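Long-range contacts in fusolin (Unidentified entomopoxvirus, PDB 4OW5), which probably binds chitin through a metal-binding domain of the lytic polysaccharide monooxygenase family, enhances the virulence of the virus and crystallises in vivo into viral spindles: residues F148-I153 against Y212-R217; G2-P7 against F136-T141; P7-R12 against F225-D230; Y91-H96 against D163-Q168. All coordinates share one frame; numbering follows the deposited sequence.

Contact 1 of 4, residues F148-I153 against Y212-R217; sequences FFEIYI and YVRWQR
The phenyl ring of F149 and the five-membered ring of W215 form an offset stack, planes 11° apart and centroids 4.3 Å apart, with V213 CG1 at the phenyl edge, in its plane. W215, bonded to S147 through NE1, lies close to H1 and H144, which bind copper or zinc in this protein, though this chain carries no metal in the model. Across the sheet, Q216 CB lies over one face of the F148 ring, 3.8 Å from its centroid, a CH-pi contact. F148 can turn back over the neighbouring strand because its CG stands between the backbone N and the carbonyl carbon (chi1 70°). F148 CE2 in turn lies over a face of the R214 guanidinium, and E150 OE1 is at that group's edge. This last contact is a buried salt bridge, R214 NH1 to E150 OE1 at 2.9 Å, in the guanidinium plane but well above the carboxylate plane. The R214 chain, extended as far as NE, reaches it alongside E150. In the backbone, the antiparallel pairs F148-Q216, E150-R214 and Y152-Y212 each exchange two bonds. F149 and W215 face F138 and Y196 of the other sheet, while strand 147-154 also pairs with 170-176, and strand 209-217 with 223-234.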
# COMPACT_ATOMS: atom_id res chain seq x y z
N PHE A 148 -8.89 -4.94 -32.80
CA PHE A 148 -9.39 -5.54 -31.56
C PHE A 148 -8.45 -5.17 -30.41
O PHE A 148 -7.31 -4.73 -30.62
CB PHE A 148 -9.51 -7.07 -31.68
CG PHE A 148 -8.23 -7.86 -31.77
CD1 PHE A 148 -7.65 -8.15 -33.00
CD2 PHE A 148 -7.62 -8.37 -30.63
CE1 PHE A 148 -6.49 -8.92 -33.08
CE2 PHE A 148 -6.43 -9.08 -30.71
CZ PHE A 148 -5.92 -9.42 -31.95
N PHE A 149 -8.93 -5.37 -29.20
CA PHE A 149 -8.15 -5.08 -28.00
C PHE A 149 -7.98 -6.29 -27.15
O PHE A 149 -8.82 -7.20 -27.16
CB PHE A 149 -8.85 -4.02 -27.14
CG PHE A 149 -8.76 -2.62 -27.66
CD1 PHE A 149 -9.60 -2.18 -28.67
CD2 PHE A 149 -7.87 -1.71 -27.10
CE1 PHE A 149 -9.51 -0.88 -29.15
CE2 PHE A 149 -7.80 -0.41 -27.57
CZ PHE A 149 -8.58 -0.02 -28.62
N GLU A 150 -6.91 -6.29 -26.38
CA GLU A 150 -6.67 -7.24 -25.31
C GLU A 150 -6.25 -6.45 -24.13
O GLU A 150 -5.47 -5.51 -24.29
CB GLU A 150 -5.64 -8.30 -25.66
CG GLU A 150 -6.05 -9.16 -26.81
CD GLU A 150 -5.07 -10.26 -27.14
OE1 GLU A 150 -3.85 -9.99 -27.04
OE2 GLU A 150 -5.51 -11.35 -27.54
N ILE A 151 -6.80 -6.75 -22.95
CA ILE A 151 -6.43 -6.06 -21.71
C ILE A 151 -6.00 -7.12 -20.74
O ILE A 151 -6.66 -8.16 -20.62
CB ILE A 151 -7.58 -5.17 -21.16
CG1 ILE A 151 -8.12 -4.21 -22.24
CG2 ILE A 151 -7.13 -4.43 -19.88
CD1 ILE A 151 -9.31 -3.34 -21.77
N TYR A 152 -4.87 -6.86 -20.08
CA TYR A 152 -4.27 -7.72 -19.08
C TYR A 152 -4.07 -7.00 -17.78
O TYR A 152 -3.89 -5.80 -17.76
CB TYR A 152 -2.91 -8.23 -19.55
CG TYR A 152 -2.95 -9.00 -20.85
CD1 TYR A 152 -2.94 -10.38 -20.85
CD2 TYR A 152 -2.92 -8.34 -22.08
CE1 TYR A 152 -2.96 -11.10 -22.04
CE2 TYR A 152 -2.93 -9.05 -23.27
CZ TYR A 152 -2.98 -10.43 -23.25
OH TYR A 152 -2.98 -11.18 -24.39
N ILE A 153 -4.03 -7.76 -16.68
CA ILE A 153 -3.74 -7.27 -15.34
C ILE A 153 -2.58 -8.09 -14.78
O ILE A 153 -2.52 -9.32 -14.98
CB ILE A 153 -4.96 -7.27 -14.38
CG1 ILE A 153 -4.58 -6.59 -13.04
CG2 ILE A 153 -5.48 -8.70 -14.10
CD1 ILE A 153 -5.72 -6.32 -12.14
N TYR A 212 -2.16 -3.83 -18.76
CA TYR A 212 -1.49 -3.86 -20.05
C TYR A 212 -2.54 -3.92 -21.16
O TYR A 212 -3.40 -4.78 -21.12
CB TYR A 212 -0.55 -5.04 -20.13
CG TYR A 212 0.51 -4.96 -21.21
CD1 TYR A 212 1.34 -3.85 -21.33
CD2 TYR A 212 0.67 -6.00 -22.13
CE1 TYR A 212 2.33 -3.79 -22.29
CE2 TYR A 212 1.69 -5.97 -23.06
CZ TYR A 212 2.50 -4.86 -23.16
OH TYR A 212 3.54 -4.89 -24.05
N VAL A 213 -2.50 -2.97 -22.08
CA VAL A 213 -3.49 -2.86 -23.16
C VAL A 213 -2.77 -3.01 -24.50
O VAL A 213 -1.81 -2.28 -24.79
CB VAL A 213 -4.25 -1.53 -23.12
CG1 VAL A 213 -5.24 -1.41 -24.29
CG2 VAL A 213 -5.00 -1.37 -21.81
N ARG A 214 -3.32 -3.91 -25.31
CA ARG A 214 -2.89 -4.18 -26.66
C ARG A 214 -4.00 -3.78 -27.62
O ARG A 214 -5.12 -4.26 -27.47
CB ARG A 214 -2.61 -5.67 -26.82
CG ARG A 214 -2.14 -6.02 -28.22
CD ARG A 214 -2.03 -7.51 -28.37
NE ARG A 214 -1.62 -7.89 -29.71
CZ ARG A 214 -1.89 -9.07 -30.29
NH1 ARG A 214 -2.59 -9.99 -29.64
NH2 ARG A 214 -1.45 -9.33 -31.51
N TRP A 215 -3.71 -2.90 -28.56
CA TRP A 215 -4.66 -2.47 -29.61
C TRP A 215 -4.07 -3.00 -30.91
O TRP A 215 -3.02 -2.52 -31.35
CB TRP A 215 -4.87 -0.96 -29.64
CG TRP A 215 -5.77 -0.52 -30.76
CD1 TRP A 215 -6.87 -1.16 -31.26
CD2 TRP A 215 -5.68 0.71 -31.49
NE1 TRP A 215 -7.44 -0.43 -32.26
CE2 TRP A 215 -6.73 0.72 -32.43
CE3 TRP A 215 -4.80 1.81 -31.45
CZ2 TRP A 215 -6.92 1.78 -33.34
CZ3 TRP A 215 -4.99 2.85 -32.35
CH2 TRP A 215 -6.03 2.83 -33.29
N GLN A 216 -4.65 -4.06 -31.43
CA GLN A 216 -4.11 -4.76 -32.57
C GLN A 216 -4.95 -4.53 -33.82
O GLN A 216 -6.14 -4.78 -33.82
CB GLN A 216 -4.06 -6.26 -32.26
CG GLN A 216 -3.53 -7.16 -33.41
CD GLN A 216 -2.13 -6.81 -33.82
OE1 GLN A 216 -1.18 -6.85 -33.01
NE2 GLN A 216 -1.92 -6.52 -35.10
N ARG A 217 -4.31 -4.07 -34.89
CA ARG A 217 -4.95 -3.92 -36.19
C ARG A 217 -5.12 -5.29 -36.83
O ARG A 217 -4.19 -6.10 -36.85
CB ARG A 217 -4.13 -3.01 -37.11
CG ARG A 217 -3.99 -1.60 -36.58
CD ARG A 217 -3.31 -0.69 -37.58
NE ARG A 217 -4.12 -0.50 -38.78
CZ ARG A 217 -3.76 0.20 -39.84
NH1 ARG A 217 -2.58 0.81 -39.87
NH2 ARG A 217 -4.58 0.34 -40.87

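Contact 2 of 4, residues G2-P7 against F136-T141; sequences GYITFP and FEFCPT
Y3 and C139 make an antiparallel hydrogen-bonded pair, Y3 N to C139 O at 3.1 Å and C139 N to Y3 O at 2.8 Å, and I4 faces F138 in the next, non-hydrogen-bonded pair. Then the register slips: T5 and F6 both sit opposite E137, a classic beta bulge, and E137 O takes both amides. T5 N, 2.9 Å from E137 O, comes in tilted from the carbonyl plane, whereas F6 N lies in that plane on a lone pair. E137 N returns a bond to F6 O. Strand 2-6 is an outermost strand of the four-stranded sheet within this chain, part of the fibronectin type III-like core, and directly follows the metal-site residue H1, whose backbone bonds to T141. At the bulge T5 OG1 donates to E137 OE1 at 2.8 Å, on the anti side of the carboxylate; Q188 N and S187 OG hold the same carboxylate. T5 CG2 presses tightly on C139 CB, at 3.4 Å. C139 SG, disulfide-bonded to C189, stands obliquely beside the Y3 ring. On the opposite face of the sheet the F138 ring slides under the G2-I4 backbone, with Y3 O 3.6 Å above its centre. P7, after a cis peptide bond, brings CD to 3.7 Å from F136 CE1. At this end F6 meets Y348 of the second subunit.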
# COMPACT_ATOMS: atom_id res chain seq x y z
N GLY A 2 -2.31 5.79 -31.09
CA GLY A 2 -3.08 6.14 -29.91
C GLY A 2 -2.46 5.64 -28.64
O GLY A 2 -1.39 5.05 -28.64
N TYR A 3 -3.15 5.94 -27.54
CA TYR A 3 -2.71 5.63 -26.19
C TYR A 3 -3.93 5.54 -25.25
O TYR A 3 -5.01 6.05 -25.56
CB TYR A 3 -1.69 6.66 -25.68
CG TYR A 3 -2.05 8.10 -25.97
CD1 TYR A 3 -3.14 8.71 -25.35
CD2 TYR A 3 -1.38 8.83 -26.96
CE1 TYR A 3 -3.58 9.97 -25.74
CE2 TYR A 3 -1.77 10.13 -27.30
CZ TYR A 3 -2.88 10.68 -26.69
OH TYR A 3 -3.31 11.95 -26.95
N ILE A 4 -3.73 4.88 -24.11
CA ILE A 4 -4.75 4.76 -23.07
C ILE A 4 -4.85 6.12 -22.40
O ILE A 4 -3.81 6.62 -21.97
CB ILE A 4 -4.50 3.68 -21.99
CG1 ILE A 4 -3.86 2.38 -22.50
CG2 ILE A 4 -5.81 3.38 -21.24
CD1 ILE A 4 -3.15 1.61 -21.31
N THR A 5 -6.06 6.70 -22.30
CA THR A 5 -6.29 7.95 -21.59
C THR A 5 -6.92 7.67 -20.25
O THR A 5 -6.75 8.47 -19.35
CB THR A 5 -7.06 8.97 -22.38
OG1 THR A 5 -8.20 8.34 -22.95
CG2 THR A 5 -6.19 9.65 -23.41
N PHE A 6 -7.63 6.58 -20.10
CA PHE A 6 -8.17 6.24 -18.76
C PHE A 6 -8.18 4.74 -18.57
O PHE A 6 -8.92 4.08 -19.29
CB PHE A 6 -9.58 6.79 -18.50
CG PHE A 6 -9.93 6.59 -17.05
CD1 PHE A 6 -9.25 7.28 -16.06
CD2 PHE A 6 -10.81 5.60 -16.66
CE1 PHE A 6 -9.41 6.97 -14.73
CE2 PHE A 6 -11.06 5.35 -15.30
CZ PHE A 6 -10.36 6.06 -14.34
N PRO A 7 -7.43 4.17 -17.58
CA PRO A 7 -6.43 4.84 -16.71
C PRO A 7 -5.27 5.30 -17.57
O PRO A 7 -4.86 4.56 -18.46
CB PRO A 7 -6.00 3.74 -15.71
CG PRO A 7 -6.77 2.53 -16.03
CD PRO A 7 -7.45 2.72 -17.37
N PHE A 136 -12.75 1.90 -19.39
CA PHE A 136 -11.55 2.18 -20.15
C PHE A 136 -11.84 3.19 -21.24
O PHE A 136 -12.88 3.10 -21.90
CB PHE A 136 -10.98 0.91 -20.81
CG PHE A 136 -10.14 0.05 -19.91
CD1 PHE A 136 -8.78 0.23 -19.84
CD2 PHE A 136 -10.72 -0.94 -19.14
CE1 PHE A 136 -7.99 -0.58 -19.02
CE2 PHE A 136 -9.94 -1.74 -18.30
CZ PHE A 136 -8.58 -1.57 -18.27
N GLU A 137 -10.91 4.12 -21.45
CA GLU A 137 -10.95 5.05 -22.58
C GLU A 137 -9.61 4.98 -23.28
O GLU A 137 -8.55 5.18 -22.65
CB GLU A 137 -11.29 6.50 -22.14
CG GLU A 137 -11.59 7.39 -23.33
CD GLU A 137 -11.72 8.87 -23.05
OE1 GLU A 137 -10.76 9.45 -22.49
OE2 GLU A 137 -12.74 9.48 -23.45
N PHE A 138 -9.62 4.57 -24.53
CA PHE A 138 -8.45 4.52 -25.38
C PHE A 138 -8.63 5.60 -26.46
O PHE A 138 -9.66 5.65 -27.14
CB PHE A 138 -8.24 3.13 -25.95
CG PHE A 138 -6.89 2.97 -26.60
CD1 PHE A 138 -6.70 3.33 -27.92
CD2 PHE A 138 -5.80 2.49 -25.88
CE1 PHE A 138 -5.43 3.25 -28.51
CE2 PHE A 138 -4.56 2.34 -26.49
CZ PHE A 138 -4.38 2.74 -27.80
N CYS A 139 -7.64 6.46 -26.57
CA CYS A 139 -7.63 7.64 -27.41
C CYS A 139 -6.91 7.36 -28.73
O CYS A 139 -5.68 7.33 -28.75
CB CYS A 139 -6.96 8.78 -26.64
SG CYS A 139 -6.94 10.38 -27.49
N PRO A 140 -7.65 7.20 -29.86
CA PRO A 140 -6.95 6.99 -31.14
C PRO A 140 -6.61 8.33 -31.76
O PRO A 140 -7.50 9.13 -32.00
CB PRO A 140 -7.99 6.23 -31.97
CG PRO A 140 -9.32 6.77 -31.47
CD PRO A 140 -9.11 7.22 -30.04
N THR A 141 -5.33 8.60 -31.97
CA THR A 141 -4.94 9.83 -32.64
C THR A 141 -5.14 9.65 -34.16
O THR A 141 -5.28 10.63 -34.88
CB THR A 141 -3.53 10.23 -32.26
OG1 THR A 141 -2.61 9.24 -32.68
CG2 THR A 141 -3.38 10.45 -30.76

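Contact 3 of 4, residues P7-R12 against F225-D230; sequences PIARQR and FYNCAD. With EDO (1,2-ethanediol), chain F; EDO (1,2-ethanediol), chain H.
N227 OD1 accepts from two N-H groups: Q11 NE2, at 3.1 Å, and the backbone N of I4. The Q11 donor stands above the amide plane of N227, and the two side chains cross at about a right angle, their amide planes 62° apart; Q11 NE2 has a further acceptor in D66 O, and the CB of A9 closes in beside the same N227 oxygen. At the far end of the contact R10 grips D230 side-on, NE to OD2 at 3.0 Å and NH2 to OD1 at 2.7 Å, both on syn lone pairs. The bend about the CG-CD bond (chi3 -75°) swings the guanidinium round to meet the carboxylate, and the two groups end up nearly coplanar. C228 CB lies over one guanidinium face, W117 adds a cation-pi contact, and NH1 reaches M111 O and an ethanediol that probably came from the crystallisation liquor. Between these anchors the start of helix 10-17 docks on strand 223-234. A9 occupies the N-cap position, and R10 N gives C228 O a virtually straight bond of 2.8 Å (178°), tying the first turn of the helix to the strand backbone. Three waters add bridges: one molecule joins I8 O and D230 O, each 2.7 Å from it, a second joins I8 O to D230 N, and a third links Q11 OE1 to C228 N. P7 CB packs loosely on A229 CB at 4.3 Å, and I8 N is bonded to Y345 OH of the second subunit.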
# COMPACT_ATOMS: atom_id res chain seq x y z
N PRO A 7 -7.43 4.17 -17.58
CA PRO A 7 -6.43 4.84 -16.71
C PRO A 7 -5.27 5.30 -17.57
O PRO A 7 -4.86 4.56 -18.46
CB PRO A 7 -6.00 3.74 -15.71
CG PRO A 7 -6.77 2.53 -16.03
CD PRO A 7 -7.45 2.72 -17.37
N ILE A 8 -4.76 6.50 -17.34
CA ILE A 8 -3.73 7.10 -18.21
C ILE A 8 -2.53 6.18 -18.38
O ILE A 8 -2.04 5.60 -17.40
CB ILE A 8 -3.32 8.51 -17.72
CG1 ILE A 8 -2.51 9.24 -18.80
CG2 ILE A 8 -2.60 8.52 -16.38
CD1 ILE A 8 -2.27 10.77 -18.52
N ALA A 9 -2.11 5.98 -19.66
CA ALA A 9 -0.96 5.12 -19.93
C ALA A 9 0.31 5.77 -19.33
O ALA A 9 0.41 7.00 -19.27
CB ALA A 9 -0.78 4.92 -21.42
N ARG A 10 1.26 4.95 -18.92
CA ARG A 10 2.52 5.40 -18.31
C ARG A 10 3.24 6.44 -19.16
O ARG A 10 3.64 7.50 -18.65
CB ARG A 10 3.45 4.21 -18.09
CG ARG A 10 4.68 4.53 -17.32
CD ARG A 10 5.53 3.28 -17.18
NE ARG A 10 4.97 2.37 -16.18
CZ ARG A 10 5.55 1.24 -15.81
NH1 ARG A 10 6.71 0.88 -16.35
NH2 ARG A 10 4.99 0.47 -14.89
N GLN A 11 3.46 6.12 -20.44
CA GLN A 11 4.18 7.01 -21.32
C GLN A 11 3.36 8.28 -21.65
O GLN A 11 3.95 9.32 -21.92
CB GLN A 11 4.65 6.32 -22.60
CG GLN A 11 3.64 6.18 -23.74
CD GLN A 11 2.43 5.35 -23.43
OE1 GLN A 11 2.42 4.51 -22.55
NE2 GLN A 11 1.42 5.51 -24.22
N ARG A 12 2.05 8.15 -21.70
CA ARG A 12 1.16 9.29 -21.92
C ARG A 12 1.24 10.27 -20.74
O ARG A 12 1.32 11.48 -20.96
CB ARG A 12 -0.29 8.82 -22.11
CG ARG A 12 -1.30 9.96 -22.31
CD ARG A 12 -0.92 10.91 -23.42
NE ARG A 12 -1.87 12.02 -23.52
CZ ARG A 12 -1.73 13.08 -24.30
NH1 ARG A 12 -0.68 13.18 -25.11
NH2 ARG A 12 -2.64 14.04 -24.29
N PHE A 225 -0.40 -1.69 -30.92
CA PHE A 225 -0.01 -0.70 -29.92
C PHE A 225 -0.12 -1.36 -28.53
O PHE A 225 -1.12 -2.03 -28.22
CB PHE A 225 -0.86 0.55 -30.02
CG PHE A 225 -0.77 1.17 -31.39
CD1 PHE A 225 -1.54 0.69 -32.43
CD2 PHE A 225 0.13 2.20 -31.65
CE1 PHE A 225 -1.38 1.20 -33.73
CE2 PHE A 225 0.33 2.64 -32.95
CZ PHE A 225 -0.41 2.13 -33.98
N TYR A 226 0.92 -1.21 -27.74
CA TYR A 226 1.04 -1.81 -26.42
C TYR A 226 1.33 -0.73 -25.39
O TYR A 226 2.32 -0.01 -25.51
CB TYR A 226 2.14 -2.86 -26.42
CG TYR A 226 1.96 -3.97 -27.45
CD1 TYR A 226 1.50 -5.22 -27.07
CD2 TYR A 226 2.26 -3.76 -28.79
CE1 TYR A 226 1.35 -6.25 -28.01
CE2 TYR A 226 2.12 -4.78 -29.73
CZ TYR A 226 1.63 -6.01 -29.34
OH TYR A 226 1.38 -6.96 -30.30
N ASN A 227 0.49 -0.61 -24.37
CA ASN A 227 0.69 0.39 -23.30
C ASN A 227 0.48 -0.18 -21.91
O ASN A 227 -0.51 -0.89 -21.68
CB ASN A 227 -0.32 1.53 -23.43
CG ASN A 227 -0.22 2.52 -24.55
OD1 ASN A 227 -0.93 3.50 -24.51
ND2 ASN A 227 0.71 2.42 -25.48
N CYS A 228 1.36 0.22 -20.97
CA CYS A 228 1.25 -0.04 -19.55
C CYS A 228 0.53 1.10 -18.89
O CYS A 228 0.81 2.25 -19.20
CB CYS A 228 2.64 -0.22 -18.92
SG CYS A 228 3.49 -1.71 -19.48
N ALA A 229 -0.36 0.80 -17.96
CA ALA A 229 -1.04 1.79 -17.13
C ALA A 229 -0.88 1.37 -15.66
O ALA A 229 -1.20 0.23 -15.32
CB ALA A 229 -2.49 1.90 -17.50
N ASP A 230 -0.40 2.27 -14.84
CA ASP A 230 -0.17 2.05 -13.40
C ASP A 230 -1.43 2.44 -12.62
O ASP A 230 -2.01 3.50 -12.83
CB ASP A 230 1.03 2.85 -12.92
CG ASP A 230 2.29 2.50 -13.70
OD1 ASP A 230 2.77 1.34 -13.56
OD2 ASP A 230 2.79 3.38 -14.46
C1 EDO F . -4.95 14.64 -21.03
O1 EDO F . -5.11 14.62 -22.45
C2 EDO F . -4.03 13.47 -20.58
O2 EDO F . -4.08 12.39 -21.51
C1 EDO H . 7.87 -2.43 -16.72
O1 EDO H . 8.64 -3.47 -17.22
C2 EDO H . 8.45 -1.81 -15.45
O2 EDO H . 7.33 -1.32 -14.75
O HOH W 1 -2.74 5.16 -14.80
O HOH W 2 0.22 4.85 -15.92
O HOH W 3 3.51 1.89 -21.79

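Contact 4 of 4, residues Y91-H96 against D163-Q168; sequences YLCAAH and DQVTWQ. With EDO (1,2-ethanediol), chain H.
Apolar contact centres on L92, whose side chain points at the other loop. Its CD2 methyl sits almost squarely over one face of W167, 3.9 Å from the centroid of the five-membered ring and 5° off the ring normal, a CH-pi contact. The same methyl touches V165 CG1 at 4.0 Å, so the leucine tip is wedged between valine and indole. C93 SG adds a looser contact with V165 CG2 at 4.3 Å. Both segments are loops: 91-96 lies after helix 80-87 and before strand 120-123, while the segment 163-168 belongs to the connection from strand 147-154 to strand 170-176. The W167 indole is turned so that its NE1 bonds to V88 O, while its ring meets Y152 and Y212 edge-to-face. Polar links between the loops go through water: one molecule accepts from L92 N at 3.0 Å and donates to V165 O at 2.7 Å. Beside it V165 N donates to O1 of an ethanediol, 2.7 Å away and probably from the crystallisation liquor, which also lies against C93 SG. Q164 NE2 is hydrogen-bonded to D243 OD2 of the second subunit. Covalently, C93 is joined to C228 of strand 223-234 by a disulfide.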
# COMPACT_ATOMS: atom_id res chain seq x y z
N TYR A 91 10.65 -5.94 -22.68
CA TYR A 91 10.48 -4.47 -22.74
C TYR A 91 9.02 -4.17 -23.14
O TYR A 91 8.74 -3.45 -24.11
CB TYR A 91 11.48 -3.83 -23.70
CG TYR A 91 12.90 -3.87 -23.19
CD1 TYR A 91 13.27 -3.15 -22.07
CD2 TYR A 91 13.85 -4.71 -23.77
CE1 TYR A 91 14.59 -3.14 -21.62
CE2 TYR A 91 15.15 -4.79 -23.26
CZ TYR A 91 15.52 -3.97 -22.21
OH TYR A 91 16.81 -3.92 -21.74
N LEU A 92 8.10 -4.78 -22.40
CA LEU A 92 6.68 -4.70 -22.69
C LEU A 92 6.12 -3.27 -22.63
O LEU A 92 5.27 -2.96 -23.44
CB LEU A 92 5.87 -5.61 -21.75
CG LEU A 92 5.64 -7.05 -22.25
CD1 LEU A 92 6.96 -7.82 -22.31
CD2 LEU A 92 4.64 -7.78 -21.36
N CYS A 93 6.56 -2.42 -21.68
CA CYS A 93 6.01 -1.07 -21.60
C CYS A 93 6.60 -0.16 -22.69
O CYS A 93 6.07 0.93 -22.88
CB CYS A 93 6.22 -0.48 -20.21
SG CYS A 93 5.42 -1.42 -18.87
N ALA A 94 7.70 -0.58 -23.35
CA ALA A 94 8.30 0.12 -24.49
C ALA A 94 7.78 -0.44 -25.82
O ALA A 94 8.24 0.01 -26.87
CB ALA A 94 9.79 -0.05 -24.44
N ALA A 95 6.89 -1.47 -25.80
CA ALA A 95 6.46 -2.22 -26.98
C ALA A 95 7.69 -2.77 -27.75
O ALA A 95 7.71 -2.80 -28.98
CB ALA A 95 5.58 -1.36 -27.86
N HIS A 96 8.71 -3.22 -27.00
CA HIS A 96 9.95 -3.79 -27.53
C HIS A 96 10.69 -2.85 -28.51
O HIS A 96 11.31 -3.31 -29.45
CB HIS A 96 9.68 -5.18 -28.19
CG HIS A 96 10.91 -6.00 -28.42
ND1 HIS A 96 11.29 -6.40 -29.70
CD2 HIS A 96 11.85 -6.40 -27.54
CE1 HIS A 96 12.44 -7.06 -29.55
NE2 HIS A 96 12.82 -7.09 -28.28
N ASP A 163 10.16 -5.03 -10.30
CA ASP A 163 10.02 -5.94 -11.42
C ASP A 163 9.79 -5.28 -12.75
O ASP A 163 9.02 -4.33 -12.82
CB ASP A 163 8.80 -6.83 -11.22
CG ASP A 163 8.73 -7.63 -9.95
OD1 ASP A 163 9.82 -7.99 -9.41
OD2 ASP A 163 7.62 -8.09 -9.62
N GLN A 164 10.27 -5.94 -13.80
CA GLN A 164 9.89 -5.61 -15.17
C GLN A 164 8.60 -6.36 -15.38
O GLN A 164 8.44 -7.42 -14.79
CB GLN A 164 10.92 -6.03 -16.22
CG GLN A 164 11.91 -4.97 -16.63
CD GLN A 164 12.89 -4.72 -15.54
OE1 GLN A 164 13.64 -5.63 -15.13
NE2 GLN A 164 12.90 -3.50 -15.03
N VAL A 165 7.69 -5.83 -16.21
CA VAL A 165 6.44 -6.50 -16.55
C VAL A 165 6.77 -7.56 -17.61
O VAL A 165 7.44 -7.22 -18.60
CB VAL A 165 5.38 -5.47 -17.09
CG1 VAL A 165 4.20 -6.19 -17.73
CG2 VAL A 165 4.90 -4.54 -15.99
N THR A 166 6.27 -8.78 -17.46
CA THR A 166 6.49 -9.88 -18.41
C THR A 166 5.17 -10.58 -18.72
O THR A 166 4.25 -10.52 -17.90
CB THR A 166 7.51 -10.90 -17.83
OG1 THR A 166 6.93 -11.54 -16.70
CG2 THR A 166 8.86 -10.26 -17.47
N TRP A 167 5.10 -11.31 -19.85
CA TRP A 167 3.89 -12.03 -20.22
C TRP A 167 3.53 -13.09 -19.15
O TRP A 167 2.34 -13.26 -18.86
CB TRP A 167 3.98 -12.64 -21.63
CG TRP A 167 3.98 -11.64 -22.73
CD1 TRP A 167 5.04 -11.25 -23.49
CD2 TRP A 167 2.85 -10.92 -23.22
NE1 TRP A 167 4.64 -10.32 -24.43
CE2 TRP A 167 3.30 -10.08 -24.26
CE3 TRP A 167 1.53 -10.79 -22.79
CZ2 TRP A 167 2.44 -9.24 -24.97
CZ3 TRP A 167 0.68 -9.95 -23.50
CH2 TRP A 167 1.13 -9.22 -24.60
N GLN A 168 4.53 -13.67 -18.45
CA GLN A 168 4.26 -14.67 -17.41
C GLN A 168 3.63 -14.03 -16.16
O GLN A 168 3.09 -14.77 -15.35
CB GLN A 168 5.53 -15.46 -17.04
CG GLN A 168 6.02 -16.33 -18.19
CD GLN A 168 7.18 -15.68 -18.93
OE1 GLN A 168 7.26 -14.45 -19.07
NE2 GLN A 168 8.11 -16.48 -19.40
C1 EDO H . 7.87 -2.43 -16.72
O1 EDO H . 8.64 -3.47 -17.22
C2 EDO H . 8.45 -1.81 -15.45
O2 EDO H . 7.33 -1.32 -14.75
O HOH W 4 9.15 -5.46 -19.65

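How the contacts relate
Contacts 1 and 2 are strand pairings in the two facing sheets of the core, and their aromatic and aliphatic side chains meet between them, I151 on F136 and V213 on I4 among them. Contact 3 continues from contact 2 through the shared P7 and joins the sheet of contact 1, since strands 209-217 and 223-234 are neighbours. Its chemistry is mainly polar, a salt bridge, neutral hydrogen bonds and waters, in place of paired strand backbones. Contact 4, also largely buried, joins two loops and relies on apolar packing and one water; a disulfide ties it to contact 3, and Y212 OH bonding to L92 O ties it to contact 1. Contacts 2, 3 and 4 reach the second subunit.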